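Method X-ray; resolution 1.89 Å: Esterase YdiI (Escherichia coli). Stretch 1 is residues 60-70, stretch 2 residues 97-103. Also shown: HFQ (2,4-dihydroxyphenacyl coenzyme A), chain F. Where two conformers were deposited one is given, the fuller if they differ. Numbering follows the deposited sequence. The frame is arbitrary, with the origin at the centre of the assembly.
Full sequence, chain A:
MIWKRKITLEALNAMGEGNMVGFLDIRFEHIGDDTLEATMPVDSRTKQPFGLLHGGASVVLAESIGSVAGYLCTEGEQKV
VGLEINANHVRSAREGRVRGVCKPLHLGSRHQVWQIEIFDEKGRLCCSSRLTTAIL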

# COMPACT_ATOMS: atom_id res chain seq x y z
N VAL A 60 -0.51 2.87 -1.74
CA VAL A 60 -1.93 3.19 -1.90
C VAL A 60 -2.09 4.25 -2.99
O VAL A 60 -2.95 4.15 -3.88
CB VAL A 60 -2.56 3.69 -0.59
CG1 VAL A 60 -3.96 4.21 -0.86
CG2 VAL A 60 -2.63 2.55 0.44
N LEU A 61 -1.23 5.26 -2.93
CA LEU A 61 -1.24 6.29 -3.97
C LEU A 61 -0.98 5.70 -5.35
O LEU A 61 -1.70 5.99 -6.30
CB LEU A 61 -0.20 7.37 -3.65
CG LEU A 61 -0.11 8.53 -4.65
CD1 LEU A 61 -1.43 9.29 -4.80
CD2 LEU A 61 1.01 9.45 -4.21
N ALA A 62 0.05 4.86 -5.47
CA ALA A 62 0.36 4.25 -6.76
C ALA A 62 -0.79 3.39 -7.28
O ALA A 62 -1.17 3.49 -8.45
CB ALA A 62 1.65 3.43 -6.66
N GLU A 63 -1.35 2.54 -6.43
CA GLU A 63 -2.42 1.68 -6.92
C GLU A 63 -3.70 2.49 -7.20
O GLU A 63 -4.44 2.16 -8.11
CB GLU A 63 -2.69 0.50 -5.98
CG GLU A 63 -3.70 -0.48 -6.60
CD GLU A 63 -3.54 -1.91 -6.12
OE1 GLU A 63 -2.51 -2.25 -5.50
OE2 GLU A 63 -4.46 -2.71 -6.37
N SER A 64 -3.93 3.56 -6.44
CA SER A 64 -5.09 4.43 -6.70
C SER A 64 -5.01 5.10 -8.07
O SER A 64 -5.98 5.10 -8.84
CB SER A 64 -5.22 5.52 -5.63
OG SER A 64 -5.42 4.96 -4.33
N ILE A 65 -3.85 5.68 -8.38
CA ILE A 65 -3.70 6.38 -9.66
C ILE A 65 -3.70 5.38 -10.81
O ILE A 65 -4.46 5.53 -11.77
CB ILE A 65 -2.41 7.22 -9.71
CG1 ILE A 65 -2.35 8.18 -8.52
CG2 ILE A 65 -2.34 8.02 -11.02
CD1 ILE A 65 -1.02 8.95 -8.49
N GLY A 66 -2.87 4.34 -10.71
CA GLY A 66 -2.78 3.35 -11.77
C GLY A 66 -4.09 2.62 -12.07
O GLY A 66 -4.44 2.39 -13.24
N SER A 67 -4.82 2.25 -11.02
CA SER A 67 -6.08 1.54 -11.20
C SER A 67 -7.14 2.42 -11.86
O SER A 67 -7.89 1.96 -12.72
CB SER A 67 -6.63 1.03 -9.86
OG SER A 67 -5.78 0.08 -9.24
N VAL A 68 -7.23 3.68 -11.45
CA VAL A 68 -8.28 4.51 -12.05
C VAL A 68 -7.87 4.92 -13.46
O VAL A 68 -8.71 5.04 -14.35
CB VAL A 68 -8.72 5.70 -11.17
CG1 VAL A 68 -7.73 6.84 -11.25
CG2 VAL A 68 -10.10 6.19 -11.59
N ALA A 69 -6.57 5.11 -13.67
CA ALA A 69 -6.07 5.35 -15.02
C ALA A 69 -6.46 4.16 -15.89
O ALA A 69 -6.91 4.32 -17.03
CB ALA A 69 -4.58 5.53 -15.02
N GLY A 70 -6.27 2.96 -15.35
CA GLY A 70 -6.59 1.76 -16.12
C GLY A 70 -8.07 1.75 -16.45
O GLY A 70 -8.46 1.50 -17.59
CB HFQ F . -7.51 -2.07 -7.36
N1A HFQ F . -15.54 -11.16 -11.45
O1A HFQ F . -9.64 -18.70 -10.49
P1A HFQ F . -9.23 -17.62 -9.46
C1B HFQ F . -7.71 -0.85 -6.41
O1B HFQ F . -7.35 -0.97 -5.19
C1D HFQ F . -13.53 -14.90 -8.95
S1P HFQ F . -8.80 -3.29 -7.15
C2A HFQ F . -15.62 -11.46 -10.14
O2A HFQ F . -8.77 -18.28 -8.15
P2A HFQ F . -8.22 -15.90 -11.36
C2B HFQ F . -8.34 0.41 -6.87
O2B HFQ F . -9.97 4.05 -8.02
C2D HFQ F . -13.44 -16.29 -9.17
O2D HFQ F . -14.71 -16.90 -9.44
C2P HFQ F . -8.55 -4.06 -5.57
N3A HFQ F . -14.99 -12.54 -9.64
O3A HFQ F . -8.07 -16.75 -10.02
C3B HFQ F . -8.00 1.58 -6.17
O3B HFQ F . -9.58 -0.66 -8.67
C3D HFQ F . -12.95 -16.77 -7.92
O3D HFQ F . -14.06 -16.66 -6.98
P3D HFQ F . -14.71 -17.99 -6.25
C3P HFQ F . -7.43 -5.05 -5.47
C4A HFQ F . -14.27 -13.34 -10.46
O4A HFQ F . -6.91 -15.75 -11.97
C4B HFQ F . -8.55 2.77 -6.56
C4D HFQ F . -11.98 -15.78 -7.52
O4D HFQ F . -12.33 -14.58 -8.27
N4P HFQ F . -7.43 -6.06 -6.41
C5A HFQ F . -14.17 -13.07 -11.81
O5A HFQ F . -9.15 -16.57 -12.37
C5B HFQ F . -9.43 2.82 -7.64
C5D HFQ F . -10.64 -16.24 -7.89
O5D HFQ F . -10.46 -16.69 -9.18
C5P HFQ F . -8.40 -7.09 -6.38
O5P HFQ F . -9.31 -7.12 -5.47
C6A HFQ F . -14.84 -11.93 -12.31
N6A HFQ F . -14.77 -11.59 -13.71
O6A HFQ F . -8.82 -14.52 -10.93
C6B HFQ F . -9.77 1.66 -8.34
C6P HFQ F . -8.38 -8.20 -7.41
N7A HFQ F . -13.38 -14.05 -12.36
O7A HFQ F . -15.89 -18.55 -7.20
C7B HFQ F . -9.23 0.46 -7.95
C7P HFQ F . -8.33 -9.57 -6.73
C8A HFQ F . -13.01 -14.91 -11.39
O8A HFQ F . -13.70 -19.02 -6.08
N8P HFQ F . -8.01 -10.69 -7.60
N9A HFQ F . -13.56 -14.48 -10.24
O9A HFQ F . -15.29 -17.57 -4.90
C9P HFQ F . -9.10 -11.33 -8.35
O9P HFQ F . -10.20 -10.91 -8.23
CAP HFQ F . -8.72 -12.50 -9.24
OAP HFQ F . -7.35 -12.74 -9.16
CBP HFQ F . -9.08 -12.22 -10.71
CCP HFQ F . -8.48 -13.31 -11.47
CDP HFQ F . -10.61 -12.24 -10.87
CEP HFQ F . -8.51 -10.91 -11.11
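Stretch 2, residues 97-103: RVRGVCK

Residues 97-103 form an extended β-strand that packs along one side of the helix containing residues 60-70. The two segments run in broadly the same direction: their N-to-C axes make an angle of 35° (signed crossing angle -35°) and approach to 8.5 Å. The CA atoms nearest each other are those of Gly66 and Cys102, 6.3 Å apart. Because the strand alternates, Val98 and Cys102 direct their CA-to-CB bonds toward the helix, whereas those of Arg99, Val101 and Lys103 point away. Gly100 occupies the intervening position on the helix-facing side. No hydrogen bond links the two segments, and the contact, which buries 255 Å² in all, rests on van der Waals packing.

Cys102 contributes the largest share of the buried surface. With chi1 in the t rotamer, its side chain meets three helix residues, Ile65, Gly66 and Ala69. Cys102 CB lies 3.3 Å from Ile65 CG2, the shortest contact between the segments, while Cys102 SG lies 3.8 Å from Gly66 CA and 4.2 Å from Ala69 CB. Cys102 SG thus rests against the helix backbone at Gly66, which has no side chain.

Ile65 follows in covered area and spans two positions of the strand. In its m,t conformation, CG2 packs on Cys102 while Ile65 CD1 reaches back to the main chain of Gly100, 3.5 Å from Gly100 O. One turn earlier, Leu61 takes up the packing with its t,p side chain: Leu61 CD2 lies 4.0 Å from Gly100 N and 4.1 Å from Val98 CG2. Leu61 CD2 and Ile65 CD1 thus converge on Gly100, which has no side chain to occupy this space. An ideal CB on Gly100 would point toward the helix, 2.9 Å from Ile65 CD1, a clash, and a tight 3.4 Å from Leu61 CD2.

The helix retains regular i to i+4 hydrogen bonding throughout, including Ile65 N to Leu61 O at 3.0 Å and Ala69 N to Ile65 O at 2.9 Å. This periodicity places Leu61, Ile65 and Ala69 in succession along the strand, all with CA-to-CB bonds directed toward it. Ser67, by contrast, points away from the strand and approaches the bound 2,4-dihydroxyphenacyl coenzyme A, with Ser67 CB 3.3 Å from HFQ C7B. Glu63 also borders the ligand, Glu63 OE2 lying 3.3 Å from HFQ CB. The helix therefore supports the strand through one set of residues and contacts the ligand through another.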

# COMPACT_ATOMS: atom_id res chain seq x y z
N ARG A 97 3.31 17.23 0.96
CA ARG A 97 2.54 16.32 0.13
C ARG A 97 3.51 15.64 -0.81
O ARG A 97 4.56 16.20 -1.15
CB ARG A 97 1.46 17.07 -0.66
CG ARG A 97 0.38 17.71 0.22
CD ARG A 97 -0.73 18.39 -0.61
NE ARG A 97 -1.60 17.43 -1.31
CZ ARG A 97 -2.64 16.82 -0.75
NH1 ARG A 97 -2.93 17.05 0.52
NH2 ARG A 97 -3.38 15.97 -1.46
N VAL A 98 3.19 14.41 -1.22
CA VAL A 98 3.94 13.78 -2.28
C VAL A 98 3.05 13.74 -3.52
O VAL A 98 1.82 13.85 -3.43
CB VAL A 98 4.45 12.38 -1.88
CG1 VAL A 98 5.48 12.51 -0.76
CG2 VAL A 98 3.27 11.49 -1.44
N ARG A 99 3.68 13.59 -4.68
CA ARG A 99 2.99 13.69 -5.96
C ARG A 99 3.30 12.47 -6.83
O ARG A 99 4.46 12.23 -7.16
CB ARG A 99 3.46 14.97 -6.67
CG ARG A 99 3.01 15.14 -8.12
CD ARG A 99 3.52 16.48 -8.69
NE ARG A 99 4.99 16.58 -8.65
CZ ARG A 99 5.78 16.30 -9.68
NH1 ARG A 99 7.09 16.42 -9.57
NH2 ARG A 99 5.25 15.91 -10.83
N GLY A 100 2.28 11.72 -7.21
CA GLY A 100 2.51 10.55 -8.05
C GLY A 100 2.14 10.85 -9.49
O GLY A 100 1.10 11.46 -9.77
N VAL A 101 3.01 10.44 -10.42
CA VAL A 101 2.76 10.60 -11.84
C VAL A 101 2.71 9.23 -12.49
O VAL A 101 3.64 8.42 -12.36
CB VAL A 101 3.90 11.41 -12.52
CG1 VAL A 101 3.63 11.54 -14.02
CG2 VAL A 101 4.05 12.78 -11.86
N CYS A 102 1.61 8.98 -13.20
CA CYS A 102 1.35 7.66 -13.73
C CYS A 102 1.34 7.71 -15.24
O CYS A 102 0.70 8.57 -15.85
CB CYS A 102 -0.01 7.19 -13.23
SG CYS A 102 -0.58 5.61 -13.81
N LYS A 103 2.05 6.76 -15.84
CA LYS A 103 2.12 6.60 -17.28
C LYS A 103 1.90 5.14 -17.66
O LYS A 103 2.24 4.24 -16.88
CB LYS A 103 3.49 7.07 -17.80
CG LYS A 103 3.83 8.51 -17.45
CD LYS A 103 5.23 8.88 -17.92
CE LYS A 103 5.63 10.25 -17.42
NZ LYS A 103 7.04 10.56 -17.79